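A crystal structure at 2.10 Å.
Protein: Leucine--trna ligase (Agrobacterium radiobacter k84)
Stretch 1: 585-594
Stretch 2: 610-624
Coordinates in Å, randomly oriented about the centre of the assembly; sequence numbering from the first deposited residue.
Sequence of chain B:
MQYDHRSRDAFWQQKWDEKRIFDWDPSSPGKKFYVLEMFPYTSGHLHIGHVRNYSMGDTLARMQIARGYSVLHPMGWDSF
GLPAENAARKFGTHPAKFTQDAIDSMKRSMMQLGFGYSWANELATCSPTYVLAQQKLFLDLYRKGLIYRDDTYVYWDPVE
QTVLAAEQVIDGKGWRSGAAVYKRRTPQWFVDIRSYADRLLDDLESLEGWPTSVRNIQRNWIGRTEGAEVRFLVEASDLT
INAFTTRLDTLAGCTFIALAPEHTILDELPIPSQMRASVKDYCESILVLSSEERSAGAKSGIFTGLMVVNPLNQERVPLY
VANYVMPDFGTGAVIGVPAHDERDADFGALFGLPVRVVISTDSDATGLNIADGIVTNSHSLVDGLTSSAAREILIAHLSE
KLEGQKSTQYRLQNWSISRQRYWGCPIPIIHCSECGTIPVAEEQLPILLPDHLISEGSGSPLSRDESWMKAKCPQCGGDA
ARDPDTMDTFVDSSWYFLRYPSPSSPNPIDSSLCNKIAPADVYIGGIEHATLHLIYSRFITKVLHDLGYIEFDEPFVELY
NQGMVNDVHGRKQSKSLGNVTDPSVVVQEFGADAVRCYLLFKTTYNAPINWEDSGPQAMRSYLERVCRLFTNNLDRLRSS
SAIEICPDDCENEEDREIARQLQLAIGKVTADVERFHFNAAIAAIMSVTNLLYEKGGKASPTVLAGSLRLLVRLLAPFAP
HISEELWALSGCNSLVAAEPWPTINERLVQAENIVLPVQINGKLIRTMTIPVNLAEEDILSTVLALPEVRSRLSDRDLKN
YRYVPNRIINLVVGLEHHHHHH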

# COMPACT_ATOMS: atom_id res chain seq x y z
N VAL B 585 -6.84 23.56 12.10
CA VAL B 585 -7.02 24.06 13.46
C VAL B 585 -5.79 23.65 14.31
O VAL B 585 -5.17 24.49 14.98
CB VAL B 585 -8.38 23.58 14.04
CG1 VAL B 585 -8.48 23.83 15.52
CG2 VAL B 585 -9.52 24.33 13.32
N VAL B 586 -5.34 22.41 14.13
CA VAL B 586 -4.23 21.92 14.98
C VAL B 586 -2.90 22.59 14.58
O VAL B 586 -2.16 23.05 15.44
CB VAL B 586 -4.20 20.39 15.01
CG1 VAL B 586 -3.21 19.92 16.05
CG2 VAL B 586 -5.60 19.88 15.38
N VAL B 587 -2.70 22.76 13.27
CA VAL B 587 -1.51 23.41 12.72
C VAL B 587 -1.46 24.87 13.11
O VAL B 587 -0.40 25.39 13.46
CB VAL B 587 -1.47 23.22 11.19
CG1 VAL B 587 -0.42 24.08 10.53
CG2 VAL B 587 -1.26 21.76 10.88
N GLN B 588 -2.62 25.52 13.11
CA GLN B 588 -2.73 26.90 13.53
C GLN B 588 -2.41 27.08 15.02
O GLN B 588 -1.85 28.12 15.43
CB GLN B 588 -4.17 27.41 13.25
CG GLN B 588 -4.38 28.90 13.42
CD GLN B 588 -3.66 29.73 12.35
OE1 GLN B 588 -3.25 29.20 11.30
NE2 GLN B 588 -3.49 31.04 12.63
N GLU B 589 -2.84 26.15 15.85
CA GLU B 589 -2.54 26.26 17.29
C GLU B 589 -1.07 25.93 17.64
O GLU B 589 -0.47 26.62 18.44
CB GLU B 589 -3.48 25.38 18.11
CG GLU B 589 -3.11 25.29 19.58
CD GLU B 589 -4.24 24.71 20.44
OE1 GLU B 589 -5.14 24.03 19.89
OE2 GLU B 589 -4.21 24.91 21.68
N PHE B 590 -0.50 24.92 17.01
CA PHE B 590 0.80 24.35 17.45
C PHE B 590 1.95 24.48 16.47
O PHE B 590 3.11 24.28 16.83
CB PHE B 590 0.60 22.86 17.70
CG PHE B 590 -0.31 22.57 18.85
CD1 PHE B 590 0.07 22.94 20.12
CD2 PHE B 590 -1.51 21.93 18.67
CE1 PHE B 590 -0.76 22.69 21.22
CE2 PHE B 590 -2.34 21.68 19.74
CZ PHE B 590 -1.96 22.06 21.03
N GLY B 591 1.63 24.75 15.22
CA GLY B 591 2.57 24.76 14.14
C GLY B 591 2.65 23.40 13.46
O GLY B 591 2.34 22.35 14.05
N ALA B 592 3.12 23.40 12.23
CA ALA B 592 3.29 22.14 11.50
C ALA B 592 4.25 21.09 12.17
O ALA B 592 4.04 19.87 12.09
CB ALA B 592 3.82 22.44 10.12
N ASP B 593 5.34 21.58 12.68
CA ASP B 593 6.41 20.64 13.20
C ASP B 593 5.86 19.79 14.38
O ASP B 593 6.00 18.57 14.40
CB ASP B 593 7.58 21.48 13.67
CG ASP B 593 8.35 22.12 12.53
OD1 ASP B 593 8.53 21.55 11.43
OD2 ASP B 593 8.82 23.25 12.75
N ALA B 594 5.18 20.45 15.30
CA ALA B 594 4.66 19.79 16.50
C ALA B 594 3.60 18.78 16.15
O ALA B 594 3.56 17.71 16.75
CB ALA B 594 4.14 20.82 17.49
N ASN B 610 -4.75 7.05 18.84
CA ASN B 610 -5.97 7.71 19.28
C ASN B 610 -5.73 9.18 19.38
O ASN B 610 -5.10 9.63 20.31
CB ASN B 610 -6.51 7.09 20.57
CG ASN B 610 -6.93 5.62 20.35
OD1 ASN B 610 -7.12 5.18 19.23
ND2 ASN B 610 -6.95 4.87 21.39
N TRP B 611 -6.26 9.95 18.41
CA TRP B 611 -5.85 11.33 18.27
C TRP B 611 -6.51 12.19 19.33
O TRP B 611 -7.71 12.09 19.52
CB TRP B 611 -6.20 11.90 16.87
CG TRP B 611 -6.02 13.35 16.82
CD1 TRP B 611 -6.93 14.27 17.16
CD2 TRP B 611 -4.83 14.07 16.45
NE1 TRP B 611 -6.39 15.54 17.04
CE2 TRP B 611 -5.10 15.42 16.59
CE3 TRP B 611 -3.59 13.69 15.99
CZ2 TRP B 611 -4.17 16.38 16.35
CZ3 TRP B 611 -2.67 14.65 15.72
CH2 TRP B 611 -2.94 15.96 15.91
N GLU B 612 -5.72 13.04 19.99
CA GLU B 612 -6.20 14.12 20.89
C GLU B 612 -5.79 15.48 20.28
O GLU B 612 -4.61 15.63 19.98
CB GLU B 612 -5.52 13.99 22.27
CG GLU B 612 -5.65 12.61 22.92
CD GLU B 612 -4.51 12.22 23.85
OE1 GLU B 612 -3.34 12.01 23.39
OE2 GLU B 612 -4.81 12.08 25.06
N ASP B 613 -6.70 16.44 20.12
CA ASP B 613 -6.36 17.80 19.59
C ASP B 613 -5.29 18.55 20.38
O ASP B 613 -4.55 19.39 19.83
CB ASP B 613 -7.57 18.74 19.52
CG ASP B 613 -8.58 18.34 18.46
OD1 ASP B 613 -8.39 18.72 17.26
OD2 ASP B 613 -9.58 17.69 18.87
N SER B 614 -5.24 18.28 21.67
CA SER B 614 -4.22 18.84 22.53
C SER B 614 -2.97 17.95 22.56
O SER B 614 -2.00 18.35 23.14
CB SER B 614 -4.78 19.00 23.95
OG SER B 614 -4.79 17.73 24.60
N GLY B 615 -3.01 16.75 21.97
CA GLY B 615 -1.88 15.81 21.91
C GLY B 615 -0.51 16.36 21.46
O GLY B 615 0.46 15.95 21.96
N PRO B 616 -0.43 17.26 20.46
CA PRO B 616 0.79 17.92 20.10
C PRO B 616 1.35 18.90 21.09
O PRO B 616 2.43 19.41 20.83
CB PRO B 616 0.41 18.73 18.84
CG PRO B 616 -0.75 18.03 18.30
CD PRO B 616 -1.51 17.56 19.49
N GLN B 617 0.66 19.21 22.18
CA GLN B 617 1.18 20.16 23.16
C GLN B 617 2.57 19.69 23.75
O GLN B 617 3.48 20.50 23.89
CB GLN B 617 0.15 20.41 24.27
CG GLN B 617 0.55 21.41 25.36
CD GLN B 617 1.04 22.76 24.83
OE1 GLN B 617 2.27 22.99 24.63
NE2 GLN B 617 0.10 23.66 24.61
N ALA B 618 2.68 18.41 24.04
CA ALA B 618 3.91 17.87 24.61
C ALA B 618 5.10 17.96 23.60
O ALA B 618 6.20 18.37 23.95
CB ALA B 618 3.66 16.47 25.08
N MET B 619 4.85 17.72 22.32
CA MET B 619 5.89 17.91 21.33
C MET B 619 6.26 19.37 21.14
O MET B 619 7.43 19.75 20.94
CB MET B 619 5.46 17.29 20.02
CG MET B 619 6.53 17.12 19.02
SD MET B 619 8.00 16.22 19.64
CE MET B 619 7.42 14.57 19.80
N ARG B 620 5.26 20.22 21.19
CA ARG B 620 5.50 21.64 21.09
C ARG B 620 6.43 22.08 22.22
O ARG B 620 7.32 22.87 22.00
CB ARG B 620 4.18 22.37 21.18
CG ARG B 620 4.22 23.87 21.27
CD ARG B 620 4.61 24.45 19.92
NE ARG B 620 5.03 25.83 20.09
CZ ARG B 620 5.29 26.65 19.09
NH1 ARG B 620 5.18 26.26 17.83
NH2 ARG B 620 5.64 27.88 19.37
N SER B 621 6.15 21.60 23.43
CA SER B 621 7.00 21.83 24.59
C SER B 621 8.42 21.30 24.39
O SER B 621 9.35 22.01 24.70
CB SER B 621 6.41 21.19 25.86
OG SER B 621 5.36 21.99 26.33
N TYR B 622 8.57 20.09 23.85
CA TYR B 622 9.90 19.60 23.48
C TYR B 622 10.62 20.52 22.48
O TYR B 622 11.80 20.84 22.68
CB TYR B 622 9.89 18.14 22.96
CG TYR B 622 11.22 17.78 22.34
CD1 TYR B 622 12.36 17.62 23.13
CD2 TYR B 622 11.35 17.63 20.95
CE1 TYR B 622 13.59 17.38 22.54
CE2 TYR B 622 12.56 17.41 20.37
CZ TYR B 622 13.69 17.23 21.19
OH TYR B 622 14.88 16.99 20.59
N LEU B 623 9.91 20.98 21.45
CA LEU B 623 10.49 21.88 20.47
C LEU B 623 10.86 23.23 21.04
O LEU B 623 11.92 23.73 20.70
CB LEU B 623 9.60 21.99 19.20
CG LEU B 623 9.45 20.66 18.42
CD1 LEU B 623 8.30 20.67 17.34
CD2 LEU B 623 10.75 20.25 17.77
N GLU B 624 10.07 23.77 21.97
CA GLU B 624 10.46 24.99 22.65
C GLU B 624 11.73 24.75 23.53
O GLU B 624 12.55 25.63 23.65
CB GLU B 624 9.30 25.55 23.50
CG GLU B 624 8.23 26.33 22.74
CD GLU B 624 6.89 26.45 23.48
OE1 GLU B 624 6.82 26.19 24.71
OE2 GLU B 624 5.87 26.81 22.81

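F590 covers more surface than any other residue in this contact. Its CA-to-CB bond points sideways to the second stretch, yet with chi1 at -66° (m) the ring end swings nearer and settles against the two type I turns of that stretch, E612 to G615 and S614 to Q617. P616 lies over one face of the F590 ring, its CB 4.0 Å from the F590 ring centroid and 23° off the normal, a CH-pi contact between the proline ring and an aromatic surface. The backbone N of Q617 lies over the same face. At the ring edge, F590 CE2 comes within 3.2 Å of D613 O, so the polarised C-H rim meets a carbonyl oxygen rather than another carbon.

The carbonyl of F590 is used as well. G591, with a phi of 92°, is the first residue to leave helical angles, and R620 NH1 donates a hydrogen bond to F590 O at 3.0 Å. The angle of 138° makes it bent. R620 is held from another side by its own helix, where NE forms a salt bridge with E624 OE2 at 3.0 Å, one turn on. At G591 a CB would be jammed against the preceding carbonyl oxygen, so the backbone angles alone call for glycine.

A594 shows the opposite strategy, a small residue that permits close approach. The CA of A594 is 5.0 Å from the CA of R620, and A594 CB sits 4.0 Å from R620 CB. L623 fills the neighbouring space, with CD1 3.7 Å from A594 N and 3.8 Å from D593 CB.

V586, one turn before F590, extends the apolar patch: its CG1 packs 3.7 Å from W611 CZ2, at the indole edge, and 3.8 Å from P616 CG. P616 thus touches V586, F590 and A594, a single proline serving three partners along the first stretch.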